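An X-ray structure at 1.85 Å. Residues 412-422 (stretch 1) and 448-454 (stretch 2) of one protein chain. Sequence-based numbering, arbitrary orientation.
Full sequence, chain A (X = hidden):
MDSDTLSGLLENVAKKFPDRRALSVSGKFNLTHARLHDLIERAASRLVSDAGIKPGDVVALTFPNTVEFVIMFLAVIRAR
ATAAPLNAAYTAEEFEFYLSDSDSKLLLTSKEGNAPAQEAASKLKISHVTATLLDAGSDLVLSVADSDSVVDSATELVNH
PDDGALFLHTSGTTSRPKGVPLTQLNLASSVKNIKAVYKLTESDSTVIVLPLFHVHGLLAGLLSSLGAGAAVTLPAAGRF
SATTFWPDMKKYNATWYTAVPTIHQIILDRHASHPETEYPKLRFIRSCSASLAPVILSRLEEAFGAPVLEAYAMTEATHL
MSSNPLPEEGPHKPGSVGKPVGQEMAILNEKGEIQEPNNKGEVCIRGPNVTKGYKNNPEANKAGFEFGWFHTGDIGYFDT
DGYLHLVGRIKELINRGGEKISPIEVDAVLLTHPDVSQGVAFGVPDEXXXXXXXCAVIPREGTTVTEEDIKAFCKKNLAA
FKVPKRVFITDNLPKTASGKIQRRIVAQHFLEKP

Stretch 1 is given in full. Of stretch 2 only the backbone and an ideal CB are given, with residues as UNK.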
# COMPACT_ATOMS: atom_id res chain seq x y z
N GLU A 412 -10.34 16.91 -3.61
CA GLU A 412 -9.16 17.49 -4.24
C GLU A 412 -9.41 18.12 -5.59
O GLU A 412 -8.54 18.86 -6.08
CB GLU A 412 -8.06 16.43 -4.40
CG GLU A 412 -7.32 16.23 -3.09
CD GLU A 412 -6.19 15.22 -3.17
OE1 GLU A 412 -5.91 14.67 -4.28
OE2 GLU A 412 -5.59 14.97 -2.11
N LEU A 413 -10.58 17.86 -6.20
CA LEU A 413 -10.90 18.46 -7.50
C LEU A 413 -10.98 19.97 -7.34
O LEU A 413 -11.46 20.48 -6.32
CB LEU A 413 -12.21 17.94 -8.07
CG LEU A 413 -12.30 16.42 -8.28
CD1 LEU A 413 -13.63 16.05 -8.93
CD2 LEU A 413 -11.16 15.94 -9.14
N ILE A 414 -10.53 20.69 -8.36
CA ILE A 414 -10.44 22.14 -8.24
C ILE A 414 -11.59 22.82 -8.92
O ILE A 414 -11.77 22.72 -10.13
CB ILE A 414 -9.09 22.60 -8.79
CG1 ILE A 414 -7.98 21.93 -8.01
CG2 ILE A 414 -8.96 24.11 -8.72
CD1 ILE A 414 -6.61 22.11 -8.61
N ASN A 415 -12.42 23.51 -8.15
CA ASN A 415 -13.61 24.09 -8.76
C ASN A 415 -13.41 25.56 -9.15
O ASN A 415 -13.68 26.48 -8.36
CB ASN A 415 -14.81 23.92 -7.82
CG ASN A 415 -16.13 24.16 -8.53
OD1 ASN A 415 -16.16 24.71 -9.64
ND2 ASN A 415 -17.23 23.74 -7.91
N ARG A 416 -12.96 25.77 -10.38
CA ARG A 416 -12.61 27.09 -10.89
C ARG A 416 -13.75 27.69 -11.69
O ARG A 416 -13.96 27.34 -12.86
CB ARG A 416 -11.34 27.01 -11.73
CG ARG A 416 -10.88 28.37 -12.26
CD ARG A 416 -9.58 28.26 -13.07
NE ARG A 416 -9.03 29.55 -13.54
CZ ARG A 416 -9.50 30.23 -14.58
NH1 ARG A 416 -10.57 29.79 -15.22
NH2 ARG A 416 -8.94 31.37 -14.97
N GLY A 417 -14.53 28.57 -11.06
CA GLY A 417 -15.61 29.22 -11.74
C GLY A 417 -16.61 28.28 -12.39
O GLY A 417 -17.10 28.54 -13.50
N GLY A 418 -16.90 27.18 -11.73
CA GLY A 418 -17.86 26.22 -12.27
C GLY A 418 -17.23 25.10 -13.09
O GLY A 418 -17.90 24.11 -13.41
N GLU A 419 -15.94 25.23 -13.43
CA GLU A 419 -15.27 24.15 -14.14
C GLU A 419 -14.35 23.36 -13.21
O GLU A 419 -13.53 23.96 -12.54
CB GLU A 419 -14.47 24.71 -15.31
CG GLU A 419 -15.35 25.42 -16.33
CD GLU A 419 -15.93 24.45 -17.35
OE1 GLU A 419 -15.80 23.22 -17.17
OE2 GLU A 419 -16.57 24.93 -18.32
N LYS A 420 -14.48 22.04 -13.16
CA LYS A 420 -13.65 21.25 -12.27
C LYS A 420 -12.36 20.81 -12.97
O LYS A 420 -12.38 20.32 -14.10
CB LYS A 420 -14.40 20.04 -11.71
CG LYS A 420 -15.67 20.43 -10.96
CD LYS A 420 -16.10 19.31 -10.03
CE LYS A 420 -17.19 19.78 -9.08
NZ LYS A 420 -18.29 20.44 -9.86
N ILE A 421 -11.24 21.06 -12.31
CA ILE A 421 -9.93 20.66 -12.82
C ILE A 421 -9.43 19.47 -12.04
O ILE A 421 -9.52 19.40 -10.80
CB ILE A 421 -8.90 21.81 -12.73
CG1 ILE A 421 -9.45 23.05 -13.43
CG2 ILE A 421 -7.53 21.36 -13.31
CD1 ILE A 421 -8.67 24.34 -13.06
N SER A 422 -8.92 18.49 -12.78
CA SER A 422 -8.29 17.31 -12.18
C SER A 422 -6.81 17.51 -11.93
O SER A 422 -6.03 17.62 -12.88
CB SER A 422 -8.45 16.11 -13.11
OG SER A 422 -7.55 15.09 -12.71
N UNK A 448 -11.94 35.50 -7.33
CA UNK A 448 -12.79 35.60 -8.52
C UNK A 448 -13.41 34.26 -8.92
O UNK A 448 -14.56 34.20 -9.34
CB UNK A 448 -11.98 36.16 -9.69
N UNK A 449 -12.65 33.17 -8.81
CA UNK A 449 -13.17 31.90 -9.33
C UNK A 449 -13.57 30.92 -8.23
O UNK A 449 -14.06 29.81 -8.51
CB UNK A 449 -12.12 31.24 -10.23
N UNK A 450 -13.33 31.31 -6.98
CA UNK A 450 -13.60 30.45 -5.84
C UNK A 450 -12.38 29.62 -5.53
O UNK A 450 -11.79 29.73 -4.45
CB UNK A 450 -14.81 29.55 -6.10
N UNK A 451 -11.98 28.76 -6.47
CA UNK A 451 -10.74 28.02 -6.35
C UNK A 451 -9.91 28.23 -7.61
O UNK A 451 -10.45 28.48 -8.69
CB UNK A 451 -11.01 26.53 -6.11
N UNK A 452 -8.59 28.15 -7.47
CA UNK A 452 -7.68 28.27 -8.59
C UNK A 452 -6.70 27.12 -8.49
O UNK A 452 -6.52 26.53 -7.44
CB UNK A 452 -6.97 29.62 -8.60
N UNK A 453 -6.07 26.77 -9.60
CA UNK A 453 -5.03 25.77 -9.57
C UNK A 453 -3.64 26.42 -9.51
O UNK A 453 -3.36 27.37 -10.24
CB UNK A 453 -5.14 24.86 -10.79
N UNK A 454 -2.81 25.87 -8.61
CA UNK A 454 -1.38 26.16 -8.52
C UNK A 454 -0.60 24.85 -8.60
O UNK A 454 -1.19 23.77 -8.58
CB UNK A 454 -1.05 26.91 -7.23

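Position 448 carries an ideal CB with no atom of stretch 1 within 5.5 Å, so the visible atoms set no demand and a long polar or charged chain would do as well as a small one. The residue is Lys448, fully extended with every chi in the t well.

At 449 the CA-to-CB bond points toward stretch 1, and the ideal CB lies 3.7 Å from both Arg416 CG and Gly417 N; Gly417 N also donates to the carbonyl O of 449 at 2.9 Å (159°). Two features invite a flat group: the extended Arg416 offers a guanidinium face, and Gly417 has no side chain. An aromatic residue would use both; an acid or long aliphatic is conceivable. Tyr449 is found, chi1 -63° (m). The guanidinium lies flat on its ring, centres 3.8 Å apart and planes at 24°, with Arg416 CZ only 14° off the ring normal, a cation-pi arrangement. Gly417 CA sits at the ring edge; an ideal CB on Gly417 would come 3.0 Å from Tyr449 CD2, a tight approach. Tyr449 OH also accepts a weak hydrogen bond from Lys448 NZ, 3.3 Å.

Position 450 has phi/psi of 90/-63. A CB there would be jammed against the preceding carbonyl O, so the backbone alone calls for glycine, and Gly450 is the residue.

At 451 the bond again points toward stretch 1, with the ideal CB 3.5 Å from Asn415 O and 4.1 Å from Ile414 CG2. Asn415 N is a donor that no acceptor visible in stretch 1 takes up, so an acceptor on a chain of suitable reach is favoured: Glu or Gln, perhaps Asp or Asn. Glu451 OE2 accepts from Asn415 N at 2.9 Å and 176°, nearly linear. Glu451 N returns only a weak bond to Asn415 O, 3.4 Å and 133°.

The CB at 452 points away, yet lies 5.4 Å from Arg416 NE, so a chain that turns back could meet the charge; Glu fits, and Asp or Gln might. Glu452 does so with chi2 at 51° (p): Glu452 OE2 forms a salt bridge with Arg416 NE at 2.8 Å, near the guanidinium plane, while Tyr449 covers a face. Glu452 OE1 accepts from the N of 453 at 2.9 Å.

Position 453 points toward an apolar patch, its ideal CB 3.8 Å from Ile414 CD1 and 4.2 Å from Ile421 CD1. Val, Leu, Ile or Met would suit. It is Ile453, whose CG2 packs 3.8 Å from Ile421 CD1.

Position 454 points away, leaving the choice open; it is Asn454.

Stretch 2, residues 448-454: KYGEEIN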
# COMPACT_ATOMS: atom_id res chain seq x y z
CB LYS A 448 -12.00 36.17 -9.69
CG LYS A 448 -12.81 36.17 -10.98
CD LYS A 448 -11.99 36.74 -12.13
CE LYS A 448 -12.81 36.82 -13.42
NZ LYS A 448 -11.95 37.33 -14.53
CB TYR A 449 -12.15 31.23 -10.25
CG TYR A 449 -11.84 32.03 -11.48
CD1 TYR A 449 -10.62 32.67 -11.62
CD2 TYR A 449 -12.76 32.15 -12.50
CE1 TYR A 449 -10.32 33.38 -12.73
CE2 TYR A 449 -12.48 32.89 -13.62
CZ TYR A 449 -11.25 33.50 -13.74
OH TYR A 449 -10.96 34.25 -14.86
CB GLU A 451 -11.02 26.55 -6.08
CG GLU A 451 -11.73 26.31 -4.76
CD GLU A 451 -12.26 24.90 -4.59
OE1 GLU A 451 -13.06 24.69 -3.64
OE2 GLU A 451 -11.90 24.00 -5.38
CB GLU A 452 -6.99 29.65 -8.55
CG GLU A 452 -6.07 30.00 -9.73
CD GLU A 452 -6.73 29.80 -11.09
OE1 GLU A 452 -6.58 28.69 -11.65
OE2 GLU A 452 -7.41 30.73 -11.59
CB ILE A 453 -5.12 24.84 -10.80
CG1 ILE A 453 -3.93 23.88 -10.82
CG2 ILE A 453 -5.24 25.67 -12.11
CD1 ILE A 453 -4.13 22.72 -11.78
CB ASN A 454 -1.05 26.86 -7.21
CG ASN A 454 -1.43 28.33 -7.19
OD1 ASN A 454 -2.13 28.84 -8.06
ND2 ASN A 454 -0.95 29.01 -6.18
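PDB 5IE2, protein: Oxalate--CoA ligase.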